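Long-range contact in protein (sliding clamp) (Enterobacteria phage RB69, PDB 1B77), which probably acts as the trimeric ring-shaped processivity factor that encircles DNA and holds the phage DNA polymerase on its template during replication: residues S19-S24 with V52-L57. Numbering follows the deposited sequence.
Sequences SGILLS and VALYDL
The backbones of I21 and L54 join as a hydrogen-bonded antiparallel pair, I21 N to L54 O and L54 N to I21 O both 2.8 Å, with I21 N in the plane of the L54 carbonyl, and L23 and V52 repeat the pattern with longer bonds. One face of this ribbon carries I21, L23, V52 and L54; L22 and A53, a non-hydrogen-bonded pair, occupy the other. On the first face, L23 CD1 meets L54 CD1 at 4.0 Å, the two leucines crossing obliquely. On the second, L22 has CG anti to its backbone N (chi1 173°), and chi2 of 63° then brings CD1 back over the neighbouring strand, lying 3.8 Å from V52 O and also touching A53 CB.

Beyond the strand pair, the ribbon runs into a helix start. S19 O accepts L57 N at 2.8 Å, and a water donates to both S19 O and D56 OD1, so two donors grip this carbonyl. D56, the N-cap, also accepts S59 N through OD1. L57 turns inward, its CD2 3.7 Å from I21 CG2.

This short ribbon thus links the end of helix 5-15 to the start of helix 57-64: F14 packs on I21 and A15 on L57. I81 of strand 81-84 touches V52 and L54, L22 touches F102 and A53 touches I100, both in loops, and A53 shares backbone hydrogen bonding with A95.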
loop_
_atom_site.group_PDB
_atom_site.type_symbol
_atom_site.label_atom_id
_atom_site.label_comp_id
_atom_site.label_asym_id
_atom_site.label_seq_id
_atom_site.Cartn_x
_atom_site.Cartn_y
_atom_site.Cartn_z
ATOM N N SER A 19 4.989 -20.844 9.379
ATOM C CA SER A 19 5.141 -19.655 10.214
ATOM C C SER A 19 6.066 -19.864 11.412
ATOM O O SER A 19 6.521 -18.894 12.032
ATOM C CB SER A 19 3.765 -19.178 10.694
ATOM O OG SER A 19 3.074 -20.223 11.361
ATOM N N GLY A 20 6.341 -21.119 11.745
ATOM C CA GLY A 20 7.215 -21.395 12.869
ATOM C C GLY A 20 8.421 -22.194 12.426
ATOM O O GLY A 20 8.473 -22.655 11.288
ATOM N N ILE A 21 9.401 -22.355 13.302
ATOM C CA ILE A 21 10.580 -23.124 12.931
ATOM C C ILE A 21 11.402 -23.592 14.127
ATOM O O ILE A 21 11.301 -23.049 15.230
ATOM C CB ILE A 21 11.498 -22.297 11.999
ATOM C CG1 ILE A 21 12.559 -23.196 11.368
ATOM C CG2 ILE A 21 12.154 -21.181 12.774
ATOM C CD1 ILE A 21 13.329 -22.509 10.267
ATOM N N LEU A 22 12.193 -24.632 13.912
ATOM C CA LEU A 22 13.074 -25.108 14.964
ATOM C C LEU A 22 14.488 -24.859 14.453
ATOM O O LEU A 22 14.875 -25.385 13.410
ATOM C CB LEU A 22 12.873 -26.607 15.232
ATOM C CG LEU A 22 13.885 -27.223 16.216
ATOM C CD1 LEU A 22 13.741 -26.575 17.600
ATOM C CD2 LEU A 22 13.671 -28.733 16.307
ATOM N N LEU A 23 15.245 -24.029 15.162
ATOM C CA LEU A 23 16.622 -23.757 14.769
ATOM C C LEU A 23 17.506 -24.690 15.586
ATOM O O LEU A 23 17.303 -24.835 16.792
ATOM C CB LEU A 23 17.000 -22.305 15.057
ATOM C CG LEU A 23 16.238 -21.218 14.303
ATOM C CD1 LEU A 23 16.645 -19.855 14.847
ATOM C CD2 LEU A 23 16.522 -21.320 12.814
ATOM N N SER A 24 18.469 -25.325 14.920
ATOM C CA SER A 24 19.395 -26.255 15.567
ATOM C C SER A 24 20.827 -25.778 15.380
ATOM O O SER A 24 21.175 -25.198 14.347
ATOM C CB SER A 24 19.259 -27.663 14.968
ATOM O OG SER A 24 17.950 -28.183 15.154
ATOM N N VAL A 52 16.409 -23.696 19.698
ATOM C CA VAL A 52 15.217 -22.996 20.146
ATOM C C VAL A 52 14.147 -23.003 19.066
ATOM O O VAL A 52 14.438 -22.876 17.878
ATOM C CB VAL A 52 15.557 -21.529 20.537
ATOM C CG1 VAL A 52 15.993 -20.751 19.302
ATOM C CG2 VAL A 52 14.355 -20.866 21.235
ATOM N N ALA A 53 12.905 -23.169 19.498
ATOM C CA ALA A 53 11.784 -23.192 18.587
ATOM C C ALA A 53 11.115 -21.826 18.571
ATOM O O ALA A 53 10.923 -21.203 19.614
ATOM C CB ALA A 53 10.784 -24.261 19.015
ATOM N N LEU A 54 10.761 -21.366 17.381
ATOM C CA LEU A 54 10.090 -20.084 17.213
ATOM C C LEU A 54 8.687 -20.327 16.651
ATOM O O LEU A 54 8.532 -20.977 15.617
ATOM C CB LEU A 54 10.896 -19.197 16.270
ATOM C CG LEU A 54 12.197 -18.655 16.860
ATOM C CD1 LEU A 54 13.096 -18.129 15.741
ATOM C CD2 LEU A 54 11.878 -17.567 17.868
ATOM N N TYR A 55 7.678 -19.815 17.348
ATOM C CA TYR A 55 6.278 -19.966 16.946
ATOM C C TYR A 55 5.929 -19.019 15.796
ATOM O O TYR A 55 5.200 -19.393 14.879
ATOM C CB TYR A 55 5.364 -19.654 18.133
ATOM C CG TYR A 55 3.899 -19.958 17.900
ATOM C CD1 TYR A 55 3.442 -21.270 17.829
ATOM C CD2 TYR A 55 2.971 -18.928 17.740
ATOM C CE1 TYR A 55 2.091 -21.557 17.607
ATOM C CE2 TYR A 55 1.615 -19.199 17.517
ATOM C CZ TYR A 55 1.184 -20.515 17.453
ATOM O OH TYR A 55 -0.151 -20.788 17.265
ATOM N N ASP A 56 6.448 -17.795 15.857
ATOM C CA ASP A 56 6.178 -16.780 14.840
ATOM C C ASP A 56 7.486 -16.230 14.284
ATOM O O ASP A 56 7.909 -15.126 14.629
ATOM C CB ASP A 56 5.364 -15.632 15.447
ATOM C CG ASP A 56 4.798 -14.687 14.390
ATOM O OD1 ASP A 56 5.313 -14.654 13.245
ATOM O OD2 ASP A 56 3.834 -13.962 14.721
ATOM N N LEU A 57 8.113 -17.013 13.414
ATOM C CA LEU A 57 9.383 -16.654 12.806
ATOM C C LEU A 57 9.371 -15.310 12.094
ATOM O O LEU A 57 10.314 -14.530 12.217
ATOM C CB LEU A 57 9.805 -17.745 11.818
ATOM C CG LEU A 57 11.073 -17.484 11.007
ATOM C CD1 LEU A 57 12.224 -17.180 11.946
ATOM C CD2 LEU A 57 11.379 -18.700 10.134
HETATM O O HOH W 1 5.863 -16.312 10.992
#